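Local coordinates for probable quinone reductase Qor (NADPH:quinone reductase) (Zeta-crystallin homolog protein) (Mycobacterium tuberculosis, PDB 4RVU), which probably catalyses the transfer of electrons from NADPH, which it binds, to quinone substrates, at residues A[83-95]-A[106-120]. Residues are numbered along the deposited sequence; the frame is centred on the assembly and turned at random.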
loop_
_atom_site.group_PDB
_atom_site.type_symbol
_atom_site.label_atom_id
_atom_site.label_comp_id
_atom_site.label_asym_id
_atom_site.label_seq_id
_atom_site.Cartn_x
_atom_site.Cartn_y
_atom_site.Cartn_z
ATOM N N THR A 83 15.101 2.975 -32.701
ATOM C CA THR A 83 16.107 2.894 -31.646
ATOM C C THR A 83 17.446 3.447 -32.105
ATOM O O THR A 83 17.793 3.362 -33.284
ATOM C CB THR A 83 16.289 1.449 -31.128
ATOM O OG1 THR A 83 17.348 1.411 -30.158
ATOM C CG2 THR A 83 16.636 0.503 -32.271
ATOM N N ALA A 84 18.193 4.014 -31.163
ATOM C CA ALA A 84 19.538 4.503 -31.441
ATOM C C ALA A 84 20.579 3.402 -31.271
ATOM O O ALA A 84 21.752 3.607 -31.578
ATOM C CB ALA A 84 19.867 5.688 -30.551
ATOM N N ILE A 85 20.152 2.241 -30.778
ATOM C CA ILE A 85 21.034 1.077 -30.660
ATOM C C ILE A 85 21.399 0.538 -32.041
ATOM O O ILE A 85 20.526 0.389 -32.893
ATOM C CB ILE A 85 20.361 -0.094 -29.893
ATOM C CG1 ILE A 85 19.772 0.341 -28.545
ATOM C CG2 ILE A 85 21.331 -1.246 -29.722
ATOM C CD1 ILE A 85 20.601 1.268 -27.762
ATOM N N SER A 86 22.673 0.204 -32.246
ATOM C CA SER A 86 23.148 -0.281 -33.542
ATOM C C SER A 86 23.922 -1.585 -33.401
ATOM O O SER A 86 24.432 -1.889 -32.318
ATOM C CB SER A 86 24.034 0.779 -34.203
ATOM O OG SER A 86 23.295 1.954 -34.485
ATOM N N VAL A 87 24.001 -2.357 -34.487
ATOM C CA VAL A 87 24.830 -3.562 -34.501
ATOM C C VAL A 87 26.233 -3.223 -34.011
ATOM O O VAL A 87 26.800 -2.197 -34.395
ATOM C CB VAL A 87 24.908 -4.199 -35.911
ATOM C CG1 VAL A 87 26.020 -5.220 -35.975
ATOM C CG2 VAL A 87 23.578 -4.846 -36.276
ATOM N N GLY A 88 26.779 -4.066 -33.138
ATOM C CA GLY A 88 28.097 -3.828 -32.574
ATOM C C GLY A 88 28.081 -3.210 -31.183
ATOM O O GLY A 88 29.071 -3.322 -30.443
ATOM N N ASP A 89 26.983 -2.541 -30.828
ATOM C CA ASP A 89 26.885 -1.903 -29.512
ATOM C C ASP A 89 26.864 -2.937 -28.386
ATOM O O ASP A 89 26.256 -4.006 -28.533
ATOM C CB ASP A 89 25.625 -1.025 -29.404
ATOM C CG ASP A 89 25.741 0.287 -30.165
ATOM O OD1 ASP A 89 26.853 0.642 -30.599
ATOM O OD2 ASP A 89 24.708 0.979 -30.312
ATOM N N ARG A 90 27.524 -2.608 -27.271
ATOM C CA ARG A 90 27.440 -3.397 -26.043
ATOM C C ARG A 90 26.184 -2.942 -25.319
ATOM O O ARG A 90 26.010 -1.742 -25.067
ATOM C CB ARG A 90 28.644 -3.146 -25.132
ATOM C CG ARG A 90 29.953 -3.739 -25.606
ATOM C CD ARG A 90 31.109 -3.231 -24.726
ATOM N NE ARG A 90 31.054 -3.835 -23.411
ATOM C CZ ARG A 90 31.107 -3.172 -22.258
ATOM N NH1 ARG A 90 31.253 -1.848 -22.226
ATOM N NH2 ARG A 90 31.024 -3.850 -21.128
ATOM N N VAL A 91 25.309 -3.885 -24.995
ATOM C CA VAL A 91 24.005 -3.523 -24.442
ATOM C C VAL A 91 23.619 -4.458 -23.312
ATOM O O VAL A 91 24.210 -5.525 -23.152
ATOM C CB VAL A 91 22.900 -3.532 -25.515
ATOM C CG1 VAL A 91 23.144 -2.453 -26.570
ATOM C CG2 VAL A 91 22.759 -4.917 -26.145
ATOM N N VAL A 92 22.628 -4.063 -22.526
ATOM C CA VAL A 92 22.176 -4.906 -21.437
ATOM C C VAL A 92 20.664 -4.760 -21.300
ATOM O O VAL A 92 20.116 -3.676 -21.492
ATOM C CB VAL A 92 22.933 -4.584 -20.118
ATOM C CG1 VAL A 92 22.736 -3.127 -19.702
ATOM C CG2 VAL A 92 22.519 -5.540 -18.997
ATOM N N SER A 93 19.993 -5.870 -21.015
ATOM C CA SER A 93 18.540 -5.861 -20.846
ATOM C C SER A 93 18.172 -6.785 -19.715
ATOM O O SER A 93 18.883 -7.757 -19.432
ATOM C CB SER A 93 17.843 -6.315 -22.130
ATOM O OG SER A 93 16.423 -6.203 -22.022
ATOM N N ALA A 94 17.059 -6.469 -19.060
ATOM C CA ALA A 94 16.499 -7.299 -18.005
ATOM C C ALA A 94 15.184 -7.896 -18.499
ATOM O O ALA A 94 14.441 -8.493 -17.721
ATOM C CB ALA A 94 16.236 -6.454 -16.765
ATOM N N SER A 95 14.914 -7.733 -19.792
ATOM C CA SER A 95 13.632 -8.116 -20.374
ATOM C C SER A 95 13.797 -9.017 -21.588
ATOM O O SER A 95 12.943 -9.040 -22.464
ATOM C CB SER A 95 12.865 -6.855 -20.773
ATOM O OG SER A 95 12.671 -6.018 -19.652
ATOM N N ALA A 106 15.921 -9.322 -27.286
ATOM C CA ALA A 106 15.344 -8.427 -26.289
ATOM C C ALA A 106 14.703 -7.229 -26.978
ATOM O O ALA A 106 15.179 -6.795 -28.028
ATOM C CB ALA A 106 16.405 -7.971 -25.273
ATOM N N PRO A 107 13.626 -6.686 -26.391
ATOM C CA PRO A 107 13.027 -5.490 -27.000
ATOM C C PRO A 107 14.015 -4.338 -26.917
ATOM O O PRO A 107 14.550 -4.097 -25.833
ATOM C CB PRO A 107 11.826 -5.181 -26.093
ATOM C CG PRO A 107 11.635 -6.404 -25.212
ATOM C CD PRO A 107 12.993 -7.043 -25.107
ATOM N N ALA A 108 14.246 -3.641 -28.026
ATOM C CA ALA A 108 15.136 -2.485 -28.032
ATOM C C ALA A 108 14.745 -1.417 -26.999
ATOM O O ALA A 108 15.613 -0.781 -26.410
ATOM C CB ALA A 108 15.204 -1.878 -29.433
ATOM N N SER A 109 13.448 -1.226 -26.787
ATOM C CA SER A 109 12.972 -0.196 -25.864
ATOM C C SER A 109 13.289 -0.513 -24.392
ATOM O O SER A 109 13.256 0.377 -23.534
ATOM C CB SER A 109 11.465 0.015 -26.032
ATOM O OG SER A 109 10.766 -1.187 -25.769
ATOM N N LEU A 110 13.579 -1.781 -24.104
ATOM C CA LEU A 110 13.940 -2.209 -22.753
ATOM C C LEU A 110 15.373 -2.737 -22.716
ATOM O O LEU A 110 15.689 -3.670 -21.971
ATOM C CB LEU A 110 12.961 -3.278 -22.250
ATOM C CG LEU A 110 11.489 -2.849 -22.219
ATOM C CD1 LEU A 110 10.657 -3.989 -21.712
ATOM C CD2 LEU A 110 11.279 -1.616 -21.360
ATOM N N THR A 111 16.225 -2.136 -23.543
ATOM C CA THR A 111 17.645 -2.466 -23.596
ATOM C C THR A 111 18.432 -1.168 -23.470
ATOM O O THR A 111 18.100 -0.171 -24.117
ATOM C CB THR A 111 18.001 -3.151 -24.927
ATOM O OG1 THR A 111 17.268 -4.378 -25.044
ATOM C CG2 THR A 111 19.491 -3.461 -24.991
ATOM N N ALA A 112 19.485 -1.178 -22.658
ATOM C CA ALA A 112 20.320 0.010 -22.484
ATOM C C ALA A 112 21.718 -0.231 -23.022
ATOM O O ALA A 112 22.252 -1.342 -22.910
ATOM C CB ALA A 112 20.399 0.392 -21.009
ATOM N N LYS A 113 22.317 0.812 -23.592
ATOM C CA LYS A 113 23.734 0.764 -23.944
ATOM C C LYS A 113 24.559 0.749 -22.678
ATOM O O LYS A 113 24.268 1.486 -21.741
ATOM C CB LYS A 113 24.131 1.983 -24.786
ATOM C CG LYS A 113 23.582 1.975 -26.212
ATOM C CD LYS A 113 23.925 3.279 -26.940
ATOM C CE LYS A 113 23.374 3.293 -28.363
ATOM N NZ LYS A 113 23.769 4.522 -29.119
ATOM N N VAL A 114 25.594 -0.087 -22.648
ATOM C CA VAL A 114 26.491 -0.156 -21.507
ATOM C C VAL A 114 27.579 0.903 -21.688
ATOM O O VAL A 114 28.125 1.044 -22.779
ATOM C CB VAL A 114 27.123 -1.558 -21.400
ATOM C CG1 VAL A 114 28.041 -1.654 -20.188
ATOM C CG2 VAL A 114 26.016 -2.619 -21.320
ATOM N N PRO A 115 27.860 1.684 -20.634
ATOM C CA PRO A 115 28.913 2.705 -20.684
ATOM C C PRO A 115 30.266 2.044 -20.953
ATOM O O PRO A 115 30.468 0.881 -20.583
ATOM C CB PRO A 115 28.877 3.309 -19.275
ATOM C CG PRO A 115 27.474 3.069 -18.799
ATOM C CD PRO A 115 27.128 1.710 -19.353
ATOM N N ASP A 116 31.180 2.760 -21.596
ATOM C CA ASP A 116 32.442 2.146 -21.991
ATOM C C ASP A 116 33.331 1.733 -20.814
ATOM O O ASP A 116 34.224 0.901 -20.976
ATOM C CB ASP A 116 33.213 3.068 -22.937
ATOM C CG ASP A 116 32.580 3.159 -24.314
ATOM O OD1 ASP A 116 31.869 2.210 -24.720
ATOM O OD2 ASP A 116 32.812 4.182 -24.993
ATOM N N ASP A 117 33.086 2.296 -19.633
ATOM C CA ASP A 117 33.905 1.976 -18.459
ATOM C C ASP A 117 33.292 0.889 -17.565
ATOM O O ASP A 117 33.796 0.614 -16.466
ATOM C CB ASP A 117 34.169 3.233 -17.628
ATOM C CG ASP A 117 32.899 3.816 -17.035
ATOM O OD1 ASP A 117 31.848 3.793 -17.708
ATOM O OD2 ASP A 117 32.954 4.292 -15.889
ATOM N N VAL A 118 32.207 0.273 -18.032
ATOM C CA VAL A 118 31.521 -0.781 -17.277
ATOM C C VAL A 118 31.690 -2.115 -18.001
ATOM O O VAL A 118 31.405 -2.218 -19.206
ATOM C CB VAL A 118 30.010 -0.450 -17.122
ATOM C CG1 VAL A 118 29.273 -1.586 -16.404
ATOM C CG2 VAL A 118 29.830 0.862 -16.354
ATOM N N THR A 119 32.189 -3.132 -17.296
ATOM C CA THR A 119 32.369 -4.439 -17.919
ATOM C C THR A 119 31.033 -5.123 -18.125
ATOM O O THR A 119 30.022 -4.789 -17.484
ATOM C CB THR A 119 33.249 -5.400 -17.099
ATOM O OG1 THR A 119 32.586 -5.707 -15.867
ATOM C CG2 THR A 119 34.621 -4.798 -16.811
ATOM N N SER A 120 31.028 -6.097 -19.024
ATOM C CA SER A 120 29.799 -6.819 -19.327
ATOM C C SER A 120 29.331 -7.631 -18.118
ATOM O O SER A 120 28.129 -7.734 -17.875
ATOM C CB SER A 120 30.006 -7.704 -20.552
ATOM O OG SER A 120 30.321 -6.908 -21.686
HETATM O O HOH W 1 15.952 1.945 -27.909
HETATM O O HOH W 2 30.397 0.214 -24.247
HETATM O O HOH W 3 15.063 -4.403 -19.356
#
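In the GroES-like domain of this quinone reductase, Val92 and Ala112 form the antiparallel hydrogen-bonded pair that joins strand 90-93 to strand 111-113. Val92 N donates to Ala112 O at 2.8 Å, and Ala112 N returns an equally short bond to Val92 O; Val114 N then extends the pairing to Arg90 O. Beta-branched side chains suit these extended, largely buried positions: the methyl CG2 of Thr111 presses against CB of Val91 at a tight 3.4 Å, while Val92 CG1 meets Val114 CG2 nearly at a right angle.

Arg90, its chain bent at chi3 (72°), carries its guanidinium into the loop before helix 120-140. Val118 O offers an in-plane lone pair to NH2 at 2.6 Å, and the same nitrogen gives its other N-H to Ser120 OG, which is also bonded to Glu39. Val114 CB lies over one guanidinium face, toward its rim, while the in-plane bonds restrict the group's rotation. Toward the other end, Ser93 OG, anti to its own N (chi1 -175°), donates to Leu110 O at 2.6 Å and accepts from Ser95 N in an ST turn, so one small hydroxyl joins the two segments and closes the turn after strand 90-93.

Lys113 suits its exposed place: its long aliphatic chain packs CG 3.4 Å from Ile85 CD1, while NZ reaches a weak bond with Ala84 O and a long salt bridge with Asp89 OD2.

Strand 67-74 pairs with the other edge of strand 90-93. Ile36 and Leu34 of strand 33-38 pack against Val91 and Thr111, whereas Val92 faces Leu127 of helix 120-140 and Ala112 touches Phe283 of helix 280-295.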